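Local coordinates for leucyl-trna synthetase (Plasmodium knowlesi, PDB 5FOF), which is the editing domain of the cytosolic leucyl-tRNA synthetase, which probably hydrolyses the ester bond of tRNA charged with the wrong amino acid, at residues K44-I49 / N70-K75. Residues are numbered along the deposited sequence; the frame is centred on the assembly and turned at random.
Sequences KEFYEI and NFFSQK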
# COMPACT_ATOMS: atom_id res chain seq x y z
N LYS A 44 -7.25 3.26 -18.28
CA LYS A 44 -7.06 4.43 -19.13
C LYS A 44 -6.56 5.62 -18.33
O LYS A 44 -5.66 6.31 -18.77
CB LYS A 44 -8.35 4.81 -19.86
CG LYS A 44 -8.79 3.76 -20.88
CD LYS A 44 -10.00 4.20 -21.69
CE LYS A 44 -10.36 3.12 -22.70
NZ LYS A 44 -11.35 3.57 -23.73
N GLU A 45 -7.15 5.86 -17.17
CA GLU A 45 -6.62 6.88 -16.26
C GLU A 45 -5.15 6.61 -15.88
O GLU A 45 -4.36 7.54 -15.79
CB GLU A 45 -7.51 7.06 -15.02
CG GLU A 45 -8.76 7.88 -15.33
CD GLU A 45 -9.87 7.79 -14.29
OE1 GLU A 45 -10.04 6.72 -13.63
OE2 GLU A 45 -10.61 8.80 -14.15
N PHE A 46 -4.76 5.34 -15.72
CA PHE A 46 -3.35 5.02 -15.49
C PHE A 46 -2.54 5.19 -16.77
O PHE A 46 -1.42 5.70 -16.73
CB PHE A 46 -3.16 3.62 -14.92
CG PHE A 46 -1.72 3.28 -14.64
CD1 PHE A 46 -1.07 3.80 -13.52
CD2 PHE A 46 -0.99 2.51 -15.53
CE1 PHE A 46 0.26 3.52 -13.27
CE2 PHE A 46 0.35 2.23 -15.29
CZ PHE A 46 0.98 2.74 -14.16
N TYR A 47 -3.10 4.76 -17.90
CA TYR A 47 -2.43 4.90 -19.20
C TYR A 47 -2.17 6.36 -19.56
O TYR A 47 -1.12 6.66 -20.13
CB TYR A 47 -3.20 4.21 -20.32
CG TYR A 47 -2.40 4.17 -21.59
CD1 TYR A 47 -1.21 3.48 -21.65
CD2 TYR A 47 -2.82 4.85 -22.74
CE1 TYR A 47 -0.45 3.43 -22.81
CE2 TYR A 47 -2.06 4.81 -23.91
CZ TYR A 47 -0.87 4.10 -23.93
OH TYR A 47 -0.10 4.06 -25.07
N GLU A 48 -3.09 7.25 -19.24
CA GLU A 48 -2.84 8.67 -19.46
C GLU A 48 -1.53 9.05 -18.80
O GLU A 48 -0.63 9.56 -19.47
CB GLU A 48 -3.97 9.55 -18.93
CG GLU A 48 -3.78 11.01 -19.30
CD GLU A 48 -4.65 11.94 -18.49
OE1 GLU A 48 -5.83 11.59 -18.23
OE2 GLU A 48 -4.15 13.02 -18.11
N ILE A 49 -1.45 8.77 -17.49
CA ILE A 49 -0.27 9.06 -16.67
C ILE A 49 0.98 8.47 -17.32
O ILE A 49 2.02 9.11 -17.35
CB ILE A 49 -0.46 8.56 -15.20
CG1 ILE A 49 -1.49 9.42 -14.47
CG2 ILE A 49 0.85 8.57 -14.40
CD1 ILE A 49 -2.19 8.69 -13.33
N ASN A 70 -3.70 -1.15 -25.16
CA ASN A 70 -4.11 -2.56 -25.25
C ASN A 70 -3.37 -3.49 -24.27
O ASN A 70 -3.92 -4.50 -23.82
CB ASN A 70 -3.97 -3.06 -26.71
CG ASN A 70 -4.64 -4.40 -26.94
OD1 ASN A 70 -5.82 -4.57 -26.63
ND2 ASN A 70 -3.90 -5.37 -27.47
N PHE A 71 -2.12 -3.15 -23.95
CA PHE A 71 -1.31 -3.89 -22.97
C PHE A 71 -1.87 -3.70 -21.55
O PHE A 71 -2.17 -4.67 -20.86
CB PHE A 71 0.15 -3.41 -23.08
CG PHE A 71 1.08 -3.92 -22.02
CD1 PHE A 71 1.71 -5.15 -22.16
CD2 PHE A 71 1.39 -3.12 -20.90
CE1 PHE A 71 2.60 -5.59 -21.19
CE2 PHE A 71 2.28 -3.57 -19.94
CZ PHE A 71 2.88 -4.81 -20.09
N PHE A 72 -2.05 -2.45 -21.14
CA PHE A 72 -2.65 -2.14 -19.86
C PHE A 72 -4.12 -2.56 -19.67
O PHE A 72 -4.58 -2.67 -18.54
CB PHE A 72 -2.45 -0.66 -19.51
CG PHE A 72 -1.02 -0.32 -19.22
CD1 PHE A 72 -0.40 -0.81 -18.07
CD2 PHE A 72 -0.28 0.44 -20.10
CE1 PHE A 72 0.93 -0.53 -17.80
CE2 PHE A 72 1.05 0.74 -19.84
CZ PHE A 72 1.66 0.25 -18.69
N SER A 73 -4.85 -2.80 -20.77
CA SER A 73 -6.20 -3.38 -20.68
C SER A 73 -6.16 -4.86 -20.29
O SER A 73 -7.05 -5.32 -19.62
CB SER A 73 -6.97 -3.21 -22.00
OG SER A 73 -6.44 -4.02 -23.04
N GLN A 74 -5.14 -5.59 -20.71
CA GLN A 74 -5.05 -7.05 -20.45
C GLN A 74 -4.42 -7.42 -19.09
O GLN A 74 -4.38 -8.60 -18.72
CB GLN A 74 -4.28 -7.74 -21.59
CG GLN A 74 -5.09 -7.92 -22.86
CD GLN A 74 -4.21 -8.17 -24.08
OE1 GLN A 74 -3.41 -9.12 -24.10
NE2 GLN A 74 -4.34 -7.32 -25.10
N LYS A 75 -3.94 -6.42 -18.36
CA LYS A 75 -3.29 -6.65 -17.09
C LYS A 75 -3.98 -5.88 -15.99
O LYS A 75 -4.51 -4.80 -16.22
CB LYS A 75 -1.83 -6.22 -17.20
CG LYS A 75 -1.11 -6.98 -18.31
CD LYS A 75 0.38 -7.07 -18.05
CE LYS A 75 1.07 -7.82 -19.18
NZ LYS A 75 0.60 -9.23 -19.30
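Phe46 and Tyr47 both carry CG anti to the backbone N (chi1 -171° for Tyr47), while Phe72 turns CG anti to its carbonyl carbon (chi1 -69°). These torsions bring the three rings together as an aromatic cluster between helix 43-55 and helix 69-74. Phe46 and Phe72 form a T-shaped pair. The CE2 edge of Phe46 points at one face of Phe72, with centroids 5.5 Å apart and planes at 70°. The closest atoms of this pair are Phe46 CE2 and Phe72 CE1, 3.8 Å apart, toward the rim of that face. Tyr47 meets Phe72 rim to rim, and neither ring lies over the other. Here Tyr47 CD1 lies 3.5 Å from Phe72 CD2. On the opposite face of Phe72, CD2 of Phe71 sits over the ring centre. The ring of Tyr50 also meets that of Phe72, and Ile77 of strand 76-83 touches Phe46 and Phe72. Val138 and Ile140 of strand 137-141 touch Phe72 and Phe46 respectively. The two helices thus pack together beside the mixed sheet of the domain. No hydrogen bond joins the two segments, so their direct contact rests on apolar packing, probably with a weak electrostatic term where the one C-H edge of Phe46 meets the face of Phe72.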